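Local coordinates for hypothetical protein EF2904 (Enterococcus faecalis, PDB 2AZ4) that is of unknown function but carries a two-zinc metallo-beta-lactamase fold and may act on RNA as an exonuclease, at residues V25-D35 against L175-Y186. Sequence-based numbering, arbitrary orientation.
Sequences VAYKDAHIFFD and LLIRTPDHFITY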
ATOM      1  N   VAL A  25      -1.820 -20.948  -1.955  1.00 17.37           N
ATOM      2  CA  VAL A  25      -2.355 -21.739  -3.044  1.00 18.63           C
ATOM      3  C   VAL A  25      -1.368 -22.863  -3.266  1.00 19.61           C
ATOM      4  O   VAL A  25      -0.187 -22.613  -3.504  1.00 19.88           O
ATOM      5  CB  VAL A  25      -2.576 -20.928  -4.348  1.00 17.87           C
ATOM      6  CG1 VAL A  25      -3.130 -21.849  -5.448  1.00 17.64           C
ATOM      7  CG2 VAL A  25      -3.570 -19.791  -4.104  1.00 18.29           C
ATOM      8  N   ALA A  26      -1.849 -24.097  -3.145  1.00 20.73           N
ATOM      9  CA  ALA A  26      -0.998 -25.291  -3.270  1.00 21.63           C
ATOM     10  C   ALA A  26      -1.514 -26.287  -4.308  1.00 22.70           C
ATOM     11  O   ALA A  26      -2.722 -26.517  -4.423  1.00 22.54           O
ATOM     12  CB  ALA A  26      -0.858 -25.977  -1.938  1.00 21.95           C
ATOM     13  N   TYR A  27      -0.566 -26.871  -5.036  1.00 23.39           N
ATOM     14  CA  TYR A  27      -0.809 -27.855  -6.075  1.00 24.97           C
ATOM     15  C   TYR A  27       0.423 -28.752  -6.204  1.00 25.42           C
ATOM     16  O   TYR A  27       1.526 -28.262  -6.481  1.00 25.56           O
ATOM     17  CB  TYR A  27      -1.059 -27.188  -7.432  1.00 24.38           C
ATOM     18  CG  TYR A  27      -1.395 -28.187  -8.525  1.00 26.01           C
ATOM     19  CD1 TYR A  27      -2.664 -28.765  -8.596  1.00 26.60           C
ATOM     20  CD2 TYR A  27      -0.448 -28.553  -9.481  1.00 23.91           C
ATOM     21  CE1 TYR A  27      -2.990 -29.682  -9.594  1.00 27.44           C
ATOM     22  CE2 TYR A  27      -0.756 -29.484 -10.477  1.00 27.80           C
ATOM     23  CZ  TYR A  27      -2.039 -30.037 -10.526  1.00 27.19           C
ATOM     24  OH  TYR A  27      -2.367 -30.929 -11.516  1.00 27.01           O
ATOM     25  N   LYS A  28       0.205 -30.057  -6.024  1.00 25.84           N
ATOM     26  CA  LYS A  28       1.268 -31.077  -5.986  1.00 26.19           C
ATOM     27  C   LYS A  28       2.365 -30.652  -5.008  1.00 26.12           C
ATOM     28  O   LYS A  28       2.063 -30.339  -3.864  1.00 26.51           O
ATOM     29  CB  LYS A  28       1.817 -31.404  -7.383  1.00 26.91           C
ATOM     30  CG  LYS A  28       0.837 -32.134  -8.296  1.00 29.25           C
ATOM     31  CD  LYS A  28       1.485 -32.360  -9.649  1.00 33.09           C
ATOM     32  CE  LYS A  28       0.788 -33.440 -10.445  1.00 34.77           C
ATOM     33  NZ  LYS A  28       1.442 -33.596 -11.791  1.00 35.87           N
ATOM     34  N   ASP A  29       3.618 -30.628  -5.451  1.00 26.18           N
ATOM     35  CA  ASP A  29       4.719 -30.218  -4.582  1.00 26.09           C
ATOM     36  C   ASP A  29       5.099 -28.731  -4.690  1.00 25.25           C
ATOM     37  O   ASP A  29       6.228 -28.338  -4.338  1.00 24.79           O
ATOM     38  CB  ASP A  29       5.942 -31.111  -4.800  1.00 27.35           C
ATOM     39  CG  ASP A  29       6.451 -31.085  -6.220  1.00 29.51           C
ATOM     40  OD1 ASP A  29       5.854 -30.403  -7.086  1.00 32.51           O
ATOM     41  OD2 ASP A  29       7.471 -31.773  -6.465  1.00 33.01           O
ATOM     42  N   ALA A  30       4.160 -27.908  -5.146  1.00 23.15           N
ATOM     43  CA  ALA A  30       4.389 -26.472  -5.147  1.00 22.27           C
ATOM     44  C   ALA A  30       3.331 -25.700  -4.366  1.00 21.67           C
ATOM     45  O   ALA A  30       2.158 -26.118  -4.272  1.00 20.99           O
ATOM     46  CB  ALA A  30       4.521 -25.937  -6.589  1.00 21.52           C
ATOM     47  N   HIS A  31       3.754 -24.585  -3.777  1.00 20.38           N
ATOM     48  CA  HIS A  31       2.806 -23.665  -3.168  1.00 20.14           C
ATOM     49  C   HIS A  31       3.293 -22.229  -3.208  1.00 19.51           C
ATOM     50  O   HIS A  31       4.503 -21.973  -3.206  1.00 19.54           O
ATOM     51  CB  HIS A  31       2.347 -24.123  -1.748  1.00 19.56           C
ATOM     52  CG  HIS A  31       3.427 -24.189  -0.707  1.00 18.58           C
ATOM     53  ND1 HIS A  31       4.772 -24.063  -0.989  1.00 20.94           N
ATOM     54  CD2 HIS A  31       3.345 -24.394   0.633  1.00 14.45           C
ATOM     55  CE1 HIS A  31       5.468 -24.174   0.134  1.00 16.23           C
ATOM     56  NE2 HIS A  31       4.625 -24.367   1.130  1.00 17.66           N
ATOM     57  N   ILE A  32       2.340 -21.313  -3.297  1.00 18.59           N
ATOM     58  CA  ILE A  32       2.601 -19.883  -3.282  1.00 18.27           C
ATOM     59  C   ILE A  32       1.831 -19.222  -2.144  1.00 17.89           C
ATOM     60  O   ILE A  32       0.840 -19.771  -1.653  1.00 17.14           O
ATOM     61  CB  ILE A  32       2.251 -19.189  -4.617  1.00 18.10           C
ATOM     62  CG1 ILE A  32       0.747 -19.281  -4.908  1.00 18.44           C
ATOM     63  CG2 ILE A  32       3.097 -19.775  -5.729  1.00 18.41           C
ATOM     64  CD1 ILE A  32       0.266 -18.474  -6.121  1.00 18.21           C
ATOM     65  N   PHE A  33       2.325 -18.072  -1.707  1.00 16.95           N
ATOM     66  CA  PHE A  33       1.706 -17.309  -0.638  1.00 17.01           C
ATOM     67  C   PHE A  33       1.661 -15.856  -1.090  1.00 17.17           C
ATOM     68  O   PHE A  33       2.516 -15.435  -1.881  1.00 18.29           O
ATOM     69  CB  PHE A  33       2.513 -17.390   0.679  1.00 17.11           C
ATOM     70  CG  PHE A  33       2.643 -18.805   1.270  1.00 17.09           C
ATOM     71  CD1 PHE A  33       1.893 -19.184   2.379  1.00 17.78           C
ATOM     72  CD2 PHE A  33       3.541 -19.717   0.747  1.00 19.07           C
ATOM     73  CE1 PHE A  33       2.024 -20.487   2.933  1.00 17.45           C
ATOM     74  CE2 PHE A  33       3.668 -21.026   1.292  1.00 16.09           C
ATOM     75  CZ  PHE A  33       2.909 -21.389   2.384  1.00 17.05           C
ATOM     76  N   PHE A  34       0.693 -15.109  -0.557  1.00 16.06           N
ATOM     77  CA  PHE A  34       0.492 -13.674  -0.811  1.00 16.16           C
ATOM     78  C   PHE A  34      -0.578 -13.173   0.154  1.00 16.21           C
ATOM     79  O   PHE A  34      -1.503 -13.907   0.474  1.00 15.88           O
ATOM     80  CB  PHE A  34       0.032 -13.410  -2.256  1.00 16.22           C
ATOM     81  CG  PHE A  34      -1.132 -14.276  -2.699  1.00 16.17           C
ATOM     82  CD1 PHE A  34      -0.911 -15.509  -3.321  1.00 15.82           C
ATOM     83  CD2 PHE A  34      -2.450 -13.861  -2.487  1.00 16.79           C
ATOM     84  CE1 PHE A  34      -1.964 -16.314  -3.714  1.00 14.64           C
ATOM     85  CE2 PHE A  34      -3.525 -14.663  -2.898  1.00 16.51           C
ATOM     86  CZ  PHE A  34      -3.285 -15.885  -3.497  1.00 16.11           C
ATOM     87  N   ASP A  35      -0.451 -11.949   0.663  1.00 16.24           N
ATOM     88  CA  ASP A  35       0.792 -11.182   0.653  1.00 16.71           C
ATOM     89  C   ASP A  35       1.611 -11.603   1.882  1.00 16.55           C
ATOM     90  O   ASP A  35       1.699 -12.804   2.168  1.00 16.72           O
ATOM     91  CB  ASP A  35       0.462  -9.676   0.641  1.00 16.23           C
ATOM     92  CG  ASP A  35      -0.175  -9.237  -0.676  1.00 18.54           C
ATOM     93  OD1 ASP A  35       0.300  -9.699  -1.746  1.00 17.17           O
ATOM     94  OD2 ASP A  35      -1.121  -8.412  -0.668  1.00 18.56           O
ATOM     95  N   LEU A 175      -2.953 -10.702  -8.887  1.00 16.61           N
ATOM     96  CA  LEU A 175      -2.331 -11.951  -9.321  1.00 17.03           C
ATOM     97  C   LEU A 175      -3.375 -12.777 -10.043  1.00 17.74           C
ATOM     98  O   LEU A 175      -4.514 -12.898  -9.560  1.00 17.74           O
ATOM     99  CB  LEU A 175      -1.767 -12.729  -8.122  1.00 16.51           C
ATOM    100  CG  LEU A 175      -0.835 -11.988  -7.145  1.00 16.53           C
ATOM    101  CD1 LEU A 175      -0.441 -12.939  -6.036  1.00 18.80           C
ATOM    102  CD2 LEU A 175       0.446 -11.447  -7.863  1.00 17.34           C
ATOM    103  N   LEU A 176      -3.006 -13.310 -11.210  1.00 17.80           N
ATOM    104  CA  LEU A 176      -3.840 -14.282 -11.894  1.00 18.59           C
ATOM    105  C   LEU A 176      -3.109 -15.599 -11.759  1.00 18.74           C
ATOM    106  O   LEU A 176      -1.978 -15.739 -12.231  1.00 19.70           O
ATOM    107  CB  LEU A 176      -4.027 -13.952 -13.375  1.00 18.75           C
ATOM    108  CG  LEU A 176      -4.646 -12.627 -13.807  1.00 21.16           C
ATOM    109  CD1 LEU A 176      -4.765 -12.677 -15.304  1.00 25.07           C
ATOM    110  CD2 LEU A 176      -5.983 -12.427 -13.205  1.00 21.54           C
ATOM    111  N   ILE A 177      -3.759 -16.555 -11.115  1.00 18.65           N
ATOM    112  CA  ILE A 177      -3.105 -17.803 -10.713  1.00 19.60           C
ATOM    113  C   ILE A 177      -3.688 -19.024 -11.431  1.00 19.97           C
ATOM    114  O   ILE A 177      -4.880 -19.272 -11.352  1.00 19.61           O
ATOM    115  CB  ILE A 177      -3.198 -17.963  -9.172  1.00 18.79           C
ATOM    116  CG1 ILE A 177      -2.490 -16.791  -8.481  1.00 19.09           C
ATOM    117  CG2 ILE A 177      -2.592 -19.317  -8.689  1.00 20.08           C
ATOM    118  CD1 ILE A 177      -3.139 -16.378  -7.137  1.00 18.48           C
ATOM    119  N   ARG A 178      -2.849 -19.783 -12.127  1.00 20.91           N
ATOM    120  CA  ARG A 178      -3.344 -20.973 -12.793  1.00 22.27           C
ATOM    121  C   ARG A 178      -2.616 -22.237 -12.360  1.00 22.95           C
ATOM    122  O   ARG A 178      -1.388 -22.243 -12.245  1.00 22.26           O
ATOM    123  CB  ARG A 178      -3.292 -20.807 -14.319  1.00 22.29           C
ATOM    124  CG  ARG A 178      -4.318 -19.800 -14.810  1.00 24.87           C
ATOM    125  CD  ARG A 178      -4.215 -19.649 -16.299  1.00 30.96           C
ATOM    126  NE  ARG A 178      -4.323 -18.258 -16.720  1.00 34.91           N
ATOM    127  CZ  ARG A 178      -5.432 -17.680 -17.173  1.00 35.08           C
ATOM    128  NH1 ARG A 178      -6.567 -18.364 -17.256  1.00 34.47           N
ATOM    129  NH2 ARG A 178      -5.397 -16.405 -17.535  1.00 34.52           N
ATOM    130  N   THR A 179      -3.401 -23.275 -12.073  1.00 23.21           N
ATOM    131  CA  THR A 179      -2.922 -24.664 -12.059  1.00 24.67           C
ATOM    132  C   THR A 179      -3.569 -25.340 -13.280  1.00 25.63           C
ATOM    133  O   THR A 179      -4.450 -24.739 -13.916  1.00 25.64           O
ATOM    134  CB  THR A 179      -3.306 -25.380 -10.761  1.00 24.77           C
ATOM    135  OG1 THR A 179      -4.733 -25.441 -10.638  1.00 25.91           O
ATOM    136  CG2 THR A 179      -2.757 -24.626  -9.554  1.00 24.66           C
ATOM    137  N   PRO A 180      -3.133 -26.565 -13.646  1.00 26.19           N
ATOM    138  CA  PRO A 180      -3.696 -27.159 -14.874  1.00 26.77           C
ATOM    139  C   PRO A 180      -5.237 -27.185 -14.989  1.00 26.82           C
ATOM    140  O   PRO A 180      -5.759 -27.097 -16.092  1.00 27.29           O
ATOM    141  CB  PRO A 180      -3.110 -28.568 -14.866  1.00 27.43           C
ATOM    142  CG  PRO A 180      -1.788 -28.380 -14.164  1.00 26.28           C
ATOM    143  CD  PRO A 180      -2.125 -27.451 -13.040  1.00 26.20           C
ATOM    144  N   ASP A 181      -5.964 -27.257 -13.883  1.00 26.83           N
ATOM    145  CA  ASP A 181      -7.421 -27.312 -13.986  1.00 27.10           C
ATOM    146  C   ASP A 181      -8.140 -26.072 -13.490  1.00 26.41           C
ATOM    147  O   ASP A 181      -9.363 -25.998 -13.604  1.00 26.04           O
ATOM    148  CB  ASP A 181      -7.971 -28.523 -13.227  1.00 28.44           C
ATOM    149  CG  ASP A 181      -7.639 -29.858 -13.900  1.00 31.33           C
ATOM    150  OD1 ASP A 181      -7.264 -29.893 -15.099  1.00 35.98           O
ATOM    151  OD2 ASP A 181      -7.761 -30.891 -13.209  1.00 36.70           O
ATOM    152  N   HIS A 182      -7.404 -25.113 -12.907  1.00 24.86           N
ATOM    153  CA  HIS A 182      -8.048 -23.964 -12.269  1.00 23.86           C
ATOM    154  C   HIS A 182      -7.418 -22.614 -12.531  1.00 23.84           C
ATOM    155  O   HIS A 182      -6.209 -22.501 -12.764  1.00 22.62           O
ATOM    156  CB  HIS A 182      -8.175 -24.183 -10.760  1.00 23.07           C
ATOM    157  CG  HIS A 182      -8.870 -25.452 -10.413  1.00 24.19           C
ATOM    158  ND1 HIS A 182     -10.245 -25.570 -10.410  1.00 23.06           N
ATOM    159  CD2 HIS A 182      -8.383 -26.677 -10.100  1.00 24.10           C
ATOM    160  CE1 HIS A 182     -10.574 -26.808 -10.088  1.00 25.46           C
ATOM    161  NE2 HIS A 182      -9.464 -27.497  -9.891  1.00 25.34           N
ATOM    162  N   PHE A 183      -8.268 -21.598 -12.445  1.00 23.94           N
ATOM    163  CA  PHE A 183      -7.904 -20.213 -12.685  1.00 24.31           C
ATOM    164  C   PHE A 183      -8.548 -19.404 -11.573  1.00 24.41           C
ATOM    165  O   PHE A 183      -9.781 -19.331 -11.480  1.00 24.86           O
ATOM    166  CB  PHE A 183      -8.442 -19.761 -14.056  1.00 24.26           C
ATOM    167  CG  PHE A 183      -8.346 -18.265 -14.304  1.00 24.26           C
ATOM    168  CD1 PHE A 183      -7.264 -17.520 -13.822  1.00 23.27           C
ATOM    169  CD2 PHE A 183      -9.322 -17.613 -15.042  1.00 22.92           C
ATOM    170  CE1 PHE A 183      -7.182 -16.142 -14.042  1.00 24.97           C
ATOM    171  CE2 PHE A 183      -9.241 -16.235 -15.290  1.00 22.96           C
ATOM    172  CZ  PHE A 183      -8.176 -15.496 -14.794  1.00 22.92           C
ATOM    173  N   ILE A 184      -7.709 -18.817 -10.718  1.00 23.76           N
ATOM    174  CA  ILE A 184      -8.178 -17.996  -9.610  1.00 22.78           C
ATOM    175  C   ILE A 184      -7.458 -16.635  -9.609  1.00 22.06           C
ATOM    176  O   ILE A 184      -6.439 -16.475 -10.252  1.00 22.49           O
ATOM    177  CB  ILE A 184      -8.065 -18.732  -8.262  1.00 23.35           C
ATOM    178  CG1 ILE A 184      -6.604 -18.920  -7.846  1.00 22.99           C
ATOM    179  CG2 ILE A 184      -8.822 -20.080  -8.332  1.00 22.21           C
ATOM    180  CD1 ILE A 184      -6.463 -19.490  -6.452  1.00 25.36           C
ATOM    181  N   THR A 185      -8.014 -15.661  -8.904  1.00 21.39           N
ATOM    182  CA  THR A 185      -7.568 -14.290  -9.019  1.00 20.39           C
ATOM    183  C   THR A 185      -7.575 -13.625  -7.657  1.00 19.85           C
ATOM    184  O   THR A 185      -8.541 -13.754  -6.912  1.00 20.51           O
ATOM    185  CB  THR A 185      -8.505 -13.500  -9.972  1.00 19.78           C
ATOM    186  OG1 THR A 185      -8.490 -14.121 -11.266  1.00 20.09           O
ATOM    187  CG2 THR A 185      -8.042 -12.065 -10.099  1.00 19.24           C
ATOM    188  N   TYR A 186      -6.485 -12.915  -7.351  1.00 19.07           N
ATOM    189  CA  TYR A 186      -6.328 -12.149  -6.131  1.00 17.48           C
ATOM    190  C   TYR A 186      -6.201 -10.691  -6.536  1.00 17.03           C
ATOM    191  O   TYR A 186      -5.288 -10.352  -7.267  1.00 16.90           O
ATOM    192  CB  TYR A 186      -5.062 -12.603  -5.414  1.00 17.64           C
ATOM    193  CG  TYR A 186      -4.699 -11.741  -4.226  1.00 18.07           C
ATOM    194  CD1 TYR A 186      -5.608 -11.533  -3.172  1.00 18.95           C
ATOM    195  CD2 TYR A 186      -3.458 -11.095  -4.167  1.00 18.76           C
ATOM    196  CE1 TYR A 186      -5.264 -10.735  -2.070  1.00 17.52           C
ATOM    197  CE2 TYR A 186      -3.109 -10.296  -3.081  1.00 17.72           C
ATOM    198  CZ  TYR A 186      -4.008 -10.123  -2.035  1.00 17.59           C
ATOM    199  OH  TYR A 186      -3.663  -9.346  -0.956  1.00 19.31           O
TER
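The rings of Phe-34 and Tyr-186 meet obliquely, their planes 39° apart and Phe-34 CD2 only 3.4 Å from Tyr-186 CD2. Phe-34 is gripped from other directions too: Leu-175 CD1 sits over one face of its ring, 4.0 Å from the centroid, while Ile-177 CD1 lies 3.6 Å from Phe-34 CE1. A first torsion of 49° sets CG of Phe-34 between its backbone N and carbonyl carbon, which sends the ring into this cluster. Ile-32 and Ile-177 then meet tip to tip, CD1 of the former against CG2 of the latter, as do Val-25 and Ile-184, where CG2 of the valine lies 3.7 Å from CD1 of the isoleucine. These hairpins come from the two mixed sheets of the metallo-beta-lactamase fold; the axes of the nearly antiparallel strands 30-34 and 175-179 come no closer than 10.6 Å, a spacing bridged by side chains. At the zinc-ward end Tyr-186 OH donates to Asp-35 OD2 (2.7 Å), arriving from above the carboxylate plane. OD2 is also bonded to ND1 of the zinc ligand His-97, a second-shell link that probably helps to orient the histidine, while OD1 takes Ser-91 N. The solvent side lies at the turns: the Tyr-27 ring is still closely covered there, with CH-pi contacts from Thr-179 CB and Pro-180 CD over one face and Lys-28 CG across the other, but Pro-180 and Lys-28 are exposed.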